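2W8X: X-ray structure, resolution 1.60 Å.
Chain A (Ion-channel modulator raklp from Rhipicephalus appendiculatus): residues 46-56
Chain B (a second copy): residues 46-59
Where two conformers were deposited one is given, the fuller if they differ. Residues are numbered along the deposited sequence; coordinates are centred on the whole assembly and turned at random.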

ATOM      1  N   TYR A  46       1.747 -10.578   1.000  1.00  8.08           N
ATOM      2  CA  TYR A  46       2.855 -10.708   0.066  1.00  7.90           C
ATOM      3  C   TYR A  46       3.210  -9.337  -0.492  1.00  7.99           C
ATOM      4  O   TYR A  46       2.339  -8.604  -0.984  1.00  8.55           O
ATOM      5  CB  TYR A  46       2.504 -11.695  -1.048  1.00  7.92           C
ATOM      6  CG  TYR A  46       2.325 -13.119  -0.537  1.00  8.34           C
ATOM      7  CD1 TYR A  46       3.397 -13.970  -0.367  1.00 11.49           C
ATOM      8  CD2 TYR A  46       1.053 -13.602  -0.256  1.00 10.73           C
ATOM      9  CE1 TYR A  46       3.184 -15.255   0.117  1.00 10.83           C
ATOM     10  CE2 TYR A  46       0.855 -14.863   0.224  1.00 12.72           C
ATOM     11  CZ  TYR A  46       1.922 -15.683   0.405  1.00 11.98           C
ATOM     12  OH  TYR A  46       1.691 -17.008   0.858  1.00 12.82           O
ATOM     13  N   ARG A  47       4.501  -9.010  -0.436  0.50  8.47           N
ATOM     14  CA  ARG A  47       4.999  -7.636  -0.616  0.50  8.61           C
ATOM     15  C   ARG A  47       4.694  -7.008  -1.972  0.50  8.39           C
ATOM     16  O   ARG A  47       4.627  -5.781  -2.086  0.50  9.27           O
ATOM     17  CB  ARG A  47       6.510  -7.562  -0.359  0.50  9.08           C
ATOM     18  CG  ARG A  47       6.898  -7.697   1.093  0.50 11.24           C
ATOM     19  CD  ARG A  47       8.393  -7.581   1.272  0.50 14.63           C
ATOM     20  NE  ARG A  47       8.758  -7.459   2.681  0.50 20.14           N
ATOM     21  CZ  ARG A  47       9.997  -7.512   3.122  0.50 24.76           C
ATOM     22  NH1 ARG A  47      10.990  -7.697   2.264  0.50 27.98           N
ATOM     23  NH2 ARG A  47      10.237  -7.421   4.417  0.50 28.59           N
ATOM     24  N   ASP A  48       4.556  -7.830  -3.002  1.00  7.99           N
ATOM     25  CA  ASP A  48       4.305  -7.334  -4.336  1.00  8.28           C
ATOM     26  C   ASP A  48       2.876  -7.613  -4.840  1.00  8.46           C
ATOM     27  O   ASP A  48       2.580  -7.434  -6.035  1.00  9.92           O
ATOM     28  CB  ASP A  48       5.351  -7.856  -5.317  1.00  9.95           C
ATOM     29  CG  ASP A  48       6.711  -7.295  -5.064  1.00 13.04           C
ATOM     30  OD1 ASP A  48       6.780  -6.107  -4.690  1.00 18.54           O
ATOM     31  OD2 ASP A  48       7.714  -8.034  -5.257  1.00 19.88           O
ATOM     32  N   ASN A  49       1.985  -8.004  -3.935  1.00  7.86           N
ATOM     33  CA  ASN A  49       0.575  -8.189  -4.248  1.00  7.56           C
ATOM     34  C   ASN A  49      -0.157  -6.885  -3.978  1.00  7.25           C
ATOM     35  O   ASN A  49       0.011  -6.295  -2.908  1.00  8.56           O
ATOM     36  CB  ASN A  49       0.057  -9.343  -3.357  1.00  7.58           C
ATOM     37  CG  ASN A  49      -1.370  -9.784  -3.634  1.00  8.58           C
ATOM     38  OD1 ASN A  49      -2.263  -8.987  -3.965  1.00  9.44           O
ATOM     39  ND2 ASN A  49      -1.593 -11.108  -3.508  1.00  9.95           N
ATOM     40  N   CYS A  50      -0.966  -6.416  -4.929  1.00  7.67           N
ATOM     41  CA  CYS A  50      -1.733  -5.181  -4.699  1.00  8.16           C
ATOM     42  C   CYS A  50      -2.592  -5.244  -3.420  1.00  7.41           C
ATOM     43  O   CYS A  50      -2.803  -4.224  -2.759  1.00  8.43           O
ATOM     44  CB  CYS A  50      -2.613  -4.836  -5.893  1.00  8.55           C
ATOM     45  SG  CYS A  50      -1.714  -4.218  -7.334  1.00 11.11           S
ATOM     46  N   ASN A  51      -3.078  -6.437  -3.072  1.00  7.70           N
ATOM     47  CA  ASN A  51      -3.770  -6.652  -1.815  1.00  7.99           C
ATOM     48  C   ASN A  51      -2.773  -7.023  -0.727  1.00  8.29           C
ATOM     49  O   ASN A  51      -2.662  -8.169  -0.285  1.00  9.50           O
ATOM     50  CB  ASN A  51      -4.901  -7.665  -1.973  1.00  8.15           C
ATOM     51  CG  ASN A  51      -5.711  -7.878  -0.713  1.00  8.32           C
ATOM     52  OD1 ASN A  51      -5.512  -7.236   0.349  1.00  9.08           O
ATOM     53  ND2 ASN A  51      -6.698  -8.778  -0.833  1.00 10.17           N
ATOM     54  N   SER A  52      -2.003  -6.009  -0.347  1.00  7.82           N
ATOM     55  CA  SER A  52      -1.066  -6.057   0.802  1.00  7.87           C
ATOM     56  C   SER A  52      -0.983  -4.635   1.298  1.00  8.45           C
ATOM     57  O   SER A  52      -0.905  -3.692   0.490  1.00 10.65           O
ATOM     58  CB  SER A  52       0.342  -6.595   0.439  1.00  9.15           C
ATOM     59  OG  SER A  52       1.024  -5.783  -0.491  1.00 11.37           O
ATOM     60  N   HIS A  53      -1.081  -4.485   2.605  1.00  7.28           N
ATOM     61  CA  HIS A  53      -1.311  -3.178   3.240  1.00  8.22           C
ATOM     62  C   HIS A  53      -0.326  -2.971   4.375  1.00  8.57           C
ATOM     63  O   HIS A  53       0.032  -3.917   5.067  1.00  9.57           O
ATOM     64  CB  HIS A  53      -2.747  -3.118   3.751  1.00  8.49           C
ATOM     65  CG  HIS A  53      -3.759  -3.358   2.675  1.00  8.65           C
ATOM     66  ND1 HIS A  53      -4.457  -2.331   2.063  1.00 10.58           N
ATOM     67  CD2 HIS A  53      -4.190  -4.506   2.105  1.00 10.33           C
ATOM     68  CE1 HIS A  53      -5.274  -2.854   1.165  1.00 10.89           C
ATOM     69  NE2 HIS A  53      -5.116  -4.170   1.154  1.00  9.82           N
ATOM     70  N   SER A  54       0.116  -1.727   4.563  0.50  8.47           N
ATOM     71  CA  SER A  54       1.158  -1.425   5.540  0.50  8.38           C
ATOM     72  C   SER A  54       0.723  -1.407   7.002  0.50  9.40           C
ATOM     73  O   SER A  54       1.560  -1.459   7.904  0.50  9.94           O
ATOM     74  CB  SER A  54       1.814  -0.107   5.181  0.50  8.00           C
ATOM     75  OG  SER A  54       0.882   0.958   5.115  0.50  2.78           O
ATOM     76  N   SER A  55      -0.580  -1.319   7.231  1.00 10.55           N
ATOM     77  CA  SER A  55      -1.145  -1.362   8.586  1.00 10.62           C
ATOM     78  C   SER A  55      -2.580  -1.851   8.549  1.00 11.42           C
ATOM     79  O   SER A  55      -3.223  -1.831   7.506  1.00 11.25           O
ATOM     80  CB  SER A  55      -1.116   0.036   9.206  1.00 11.75           C
ATOM     81  OG  SER A  55      -2.046   0.936   8.560  1.00 13.63           O
ATOM     82  N   SER A  56      -3.097  -2.270   9.708  0.50 11.38           N
ATOM     83  CA  SER A  56      -4.501  -2.657   9.828  0.50 11.20           C
ATOM     84  C   SER A  56      -5.400  -1.476   9.487  0.50 11.48           C
ATOM     85  O   SER A  56      -6.381  -1.635   8.771  0.50 11.63           O
ATOM     86  CB  SER A  56      -4.830  -3.235  11.222  0.50 11.87           C
ATOM     87  OG  SER A  56      -6.225  -3.535  11.370  0.50 13.43           O
TER
ATOM     88  N   TYR B  46       6.647   5.351   7.300  1.00  8.42           N
ATOM     89  CA  TYR B  46       5.644   5.453   8.350  1.00  8.42           C
ATOM     90  C   TYR B  46       4.378   4.780   7.843  1.00  8.19           C
ATOM     91  O   TYR B  46       3.851   5.131   6.791  1.00  8.84           O
ATOM     92  CB  TYR B  46       5.426   6.924   8.756  1.00  9.19           C
ATOM     93  CG  TYR B  46       6.614   7.499   9.443  1.00  9.41           C
ATOM     94  CD1 TYR B  46       6.852   7.224  10.796  1.00 11.05           C
ATOM     95  CD2 TYR B  46       7.513   8.313   8.766  1.00 10.54           C
ATOM     96  CE1 TYR B  46       7.940   7.764  11.424  1.00 12.31           C
ATOM     97  CE2 TYR B  46       8.600   8.840   9.389  1.00 13.53           C
ATOM     98  CZ  TYR B  46       8.824   8.552  10.707  1.00 13.33           C
ATOM     99  OH  TYR B  46       9.944   9.119  11.309  1.00 16.16           O
ATOM    100  N   ARG B  47       3.878   3.817   8.600  1.00  8.56           N
ATOM    101  CA  ARG B  47       2.933   2.844   8.052  1.00  9.58           C
ATOM    102  C   ARG B  47       1.555   3.393   7.712  1.00  8.90           C
ATOM    103  O   ARG B  47       0.796   2.739   7.000  1.00  9.90           O
ATOM    104  CB  ARG B  47       2.808   1.645   8.955  1.00 10.49           C
ATOM    105  CG  ARG B  47       2.125   1.922  10.227  1.00 12.01           C
ATOM    106  CD  ARG B  47       2.208   0.776  11.112  1.00 19.18           C
ATOM    107  NE  ARG B  47       1.493   0.981  12.353  1.00 16.26           N
ATOM    108  CZ  ARG B  47       1.640   0.215  13.444  1.00 18.70           C
ATOM    109  NH1 ARG B  47       2.523  -0.761  13.489  1.00 18.09           N
ATOM    110  NH2 ARG B  47       0.947   0.523  14.534  1.00 20.66           N
ATOM    111  N   ASP B  48       1.206   4.574   8.248  1.00  8.55           N
ATOM    112  CA  ASP B  48      -0.061   5.228   7.864  1.00  9.01           C
ATOM    113  C   ASP B  48       0.129   6.383   6.894  1.00  8.71           C
ATOM    114  O   ASP B  48      -0.823   7.102   6.583  1.00 10.35           O
ATOM    115  CB  ASP B  48      -0.852   5.702   9.090  1.00  9.89           C
ATOM    116  CG  ASP B  48      -1.284   4.577   9.986  1.00 13.13           C
ATOM    117  OD1 ASP B  48      -1.555   3.465   9.481  1.00 14.60           O
ATOM    118  OD2 ASP B  48      -1.348   4.815  11.232  1.00 19.21           O
ATOM    119  N   ASN B  49       1.352   6.562   6.388  1.00  8.62           N
ATOM    120  CA  ASN B  49       1.639   7.623   5.415  1.00  8.08           C
ATOM    121  C   ASN B  49       1.373   7.061   4.010  1.00  8.03           C
ATOM    122  O   ASN B  49       1.868   5.986   3.674  1.00  9.15           O
ATOM    123  CB  ASN B  49       3.093   8.038   5.599  1.00  8.91           C
ATOM    124  CG  ASN B  49       3.523   9.244   4.754  1.00  8.49           C
ATOM    125  OD1 ASN B  49       3.151   9.409   3.567  1.00 10.29           O
ATOM    126  ND2 ASN B  49       4.323  10.121   5.383  1.00  9.42           N
ATOM    127  N   CYS B  50       0.648   7.787   3.170  1.00  8.87           N
ATOM    128  CA  CYS B  50       0.386   7.313   1.807  1.00  9.02           C
ATOM    129  C   CYS B  50       1.690   7.000   1.054  1.00  8.44           C
ATOM    130  O   CYS B  50       1.743   6.099   0.212  1.00  9.50           O
ATOM    131  CB  CYS B  50      -0.470   8.318   0.991  1.00 10.58           C
ATOM    132  SG  CYS B  50      -2.212   8.343   1.442  1.00 13.07           S
ATOM    133  N   ASN B  51       2.731   7.795   1.301  1.00  8.04           N
ATOM    134  CA  ASN B  51       4.068   7.529   0.769  1.00  8.07           C
ATOM    135  C   ASN B  51       4.811   6.560   1.704  1.00  8.13           C
ATOM    136  O   ASN B  51       5.767   6.918   2.372  1.00  9.48           O
ATOM    137  CB  ASN B  51       4.836   8.814   0.522  1.00  8.74           C
ATOM    138  CG  ASN B  51       6.147   8.605  -0.229  1.00  8.22           C
ATOM    139  OD1 ASN B  51       6.585   7.467  -0.549  1.00  9.33           O
ATOM    140  ND2 ASN B  51       6.820   9.733  -0.503  1.00  9.54           N
ATOM    141  N   SER B  52       4.307   5.322   1.726  1.00  7.89           N
ATOM    142  CA  SER B  52       4.962   4.180   2.348  1.00  7.75           C
ATOM    143  C   SER B  52       4.543   2.984   1.498  1.00  8.21           C
ATOM    144  O   SER B  52       3.350   2.824   1.160  1.00 10.39           O
ATOM    145  CB  SER B  52       4.591   4.001   3.824  1.00  8.45           C
ATOM    146  OG  SER B  52       3.217   3.686   4.021  1.00  9.92           O
ATOM    147  N   HIS B  53       5.527   2.161   1.161  1.00  7.68           N
ATOM    148  CA  HIS B  53       5.370   1.118   0.142  1.00  7.68           C
ATOM    149  C   HIS B  53       5.858  -0.212   0.691  1.00  8.45           C
ATOM    150  O   HIS B  53       6.829  -0.253   1.471  1.00  8.54           O
ATOM    151  CB  HIS B  53       6.156   1.512  -1.128  1.00  7.69           C
ATOM    152  CG  HIS B  53       5.760   2.840  -1.694  1.00  9.32           C
ATOM    153  ND1 HIS B  53       4.983   2.959  -2.829  1.00 11.20           N
ATOM    154  CD2 HIS B  53       6.046   4.105  -1.292  1.00  9.41           C
ATOM    155  CE1 HIS B  53       4.807   4.253  -3.090  1.00 10.84           C
ATOM    156  NE2 HIS B  53       5.424   4.966  -2.158  1.00  9.57           N
ATOM    157  N   SER B  54       5.197  -1.296   0.289  0.50  8.09           N
ATOM    158  CA  SER B  54       5.480  -2.620   0.841  0.50  7.35           C
ATOM    159  C   SER B  54       6.761  -3.267   0.334  0.50  8.42           C
ATOM    160  O   SER B  54       7.244  -4.248   0.927  0.50  9.30           O
ATOM    161  CB  SER B  54       4.309  -3.538   0.591  0.50  6.71           C
ATOM    162  OG  SER B  54       4.038  -3.629  -0.793  0.50  2.00           O
ATOM    163  N   SER B  55       7.319  -2.753  -0.755  1.00  9.27           N
ATOM    164  CA  SER B  55       8.571  -3.267  -1.257  1.00  9.91           C
ATOM    165  C   SER B  55       9.276  -2.194  -2.071  1.00  9.78           C
ATOM    166  O   SER B  55       8.656  -1.223  -2.490  1.00  9.67           O
ATOM    167  CB  SER B  55       8.328  -4.478  -2.140  1.00 11.42           C
ATOM    168  OG  SER B  55       7.836  -4.138  -3.413  1.00 13.54           O
ATOM    169  N   SER B  56      10.572  -2.374  -2.294  1.00 10.99           N
ATOM    170  CA  SER B  56      11.310  -1.430  -3.136  1.00 10.59           C
ATOM    171  C   SER B  56      10.770  -1.431  -4.553  1.00 11.25           C
ATOM    172  O   SER B  56      10.574  -0.390  -5.141  1.00 11.52           O
ATOM    173  CB  SER B  56      12.801  -1.710  -3.141  1.00 11.49           C
ATOM    174  OG  SER B  56      13.053  -3.000  -3.654  1.00 15.25           O
ATOM    175  N   GLY B  57      10.475  -2.611  -5.097  1.00 12.10           N
ATOM    176  CA  GLY B  57       9.953  -2.685  -6.446  1.00 12.32           C
ATOM    177  C   GLY B  57       8.578  -2.072  -6.639  1.00 11.77           C
ATOM    178  O   GLY B  57       8.306  -1.456  -7.686  1.00 12.12           O
ATOM    179  N   ALA B  58       7.729  -2.166  -5.608  1.00 11.85           N
ATOM    180  CA  ALA B  58       6.451  -1.468  -5.595  1.00 11.65           C
ATOM    181  C   ALA B  58       6.627   0.052  -5.676  1.00 11.43           C
ATOM    182  O   ALA B  58       5.984   0.738  -6.455  1.00 11.92           O
ATOM    183  CB  ALA B  58       5.629  -1.851  -4.364  1.00 13.54           C
ATOM    184  N   CYS B  59       7.564   0.554  -4.896  1.00 10.86           N
ATOM    185  CA  CYS B  59       7.852   1.992  -4.853  1.00 11.10           C
ATOM    186  C   CYS B  59       8.428   2.437  -6.205  1.00 11.44           C
ATOM    187  O   CYS B  59       8.036   3.497  -6.731  1.00 11.63           O
ATOM    188  CB  CYS B  59       8.795   2.285  -3.702  1.00 11.85           C
ATOM    189  SG  CYS B  59       9.200   4.006  -3.488  1.00 12.77           S
TER
HETATM  190  O   HOH W   1       9.971  -5.637  -5.034  1.00 28.28           O

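The contact joins two copies of one protein through the same segment in each, and its bonds come in matched pairs. Arg A47 faces Ser B54 with CA atoms 5.2 Å apart, and Ser A54 faces Arg B47 at 5.3 Å, so each chain offers a turn to the other chain's serine pair. The two stretches together bury 416 Å².

Four hydrogen bonds cross the contact, all donated by serine hydroxyls. Ser B54 OG donates to Arg A47 O at 2.6 Å, and Ser A54 OG to Arg B47 O, also at 2.6 Å. Beside them, Ser B55 OG donates to Asp A48 OD1 at 2.6 Å, and Ser A55 OG to Asp B48 OD1 at 2.7 Å. The lengths are short, as expected of hydroxyls meeting a carbonyl or a carboxylate.

The serine conformations fit these roles. CA-to-CB points toward the other stretch in all four, and every chi1 lies in the p well: 57° and 58° for Ser A54 and Ser B54, 69° and 76° for Ser A55 and Ser B55. Position 55 carries a second duty, since it is the N-cap of a helix. In chain B the capping bond runs from Ala B58 N to Ser B55 OG, 3.0 Å with an N-H...O angle of 159°. One p rotamer therefore lets this hydroxyl accept from its own helix while donating to Asp A48. Ser A55 likewise caps a backbone N just past its stretch.

The aspartates reach their partners by side-chain extension. CA-to-CB points sideways in both, yet the ends come nearer; chi1 is m (-68° in Asp A48, -63° in Asp B48), with chi2 at -37° and -32°. Water 1 adds to the Asp A48 site, donating to Asp A48 OD1 at 3.2 Å and accepting a weak bond from Gly B57 N at 3.1 Å.

A type I turn from residue 46 to 49 presents the acceptors in each chain. It is closed by Asn A49 N to Tyr A46 O at 3.0 Å and by Asn B49 N to Tyr B46 O at 2.9 Å. Behind it, Asn A49, with chi1 t, accepts from Asn A51 N at OD1 (2.8 Å, 147°), and its backbone O accepts from Ser A52 OG at 2.7 Å. That last bond matches the p rotamer of Ser A52, whose OG lies 3.7 Å from Ser B54 OG; chain B repeats the internal pattern.

The arginines break the symmetry. Chi1 is m in Arg A47 (-72°) but p in Arg B47 (70°), although both chains are extended from chi2 to chi3. Their closest side-chain contacts with the serines at 55 differ accordingly: Arg A47 CB to Ser B55 CB is 4.0 Å, whereas Arg B47 CG to Ser A55 CB is 3.9 Å. Neither guanidinium forms a hydrogen bond across the stretches, so at this position the polar link comes from the backbone carbonyl.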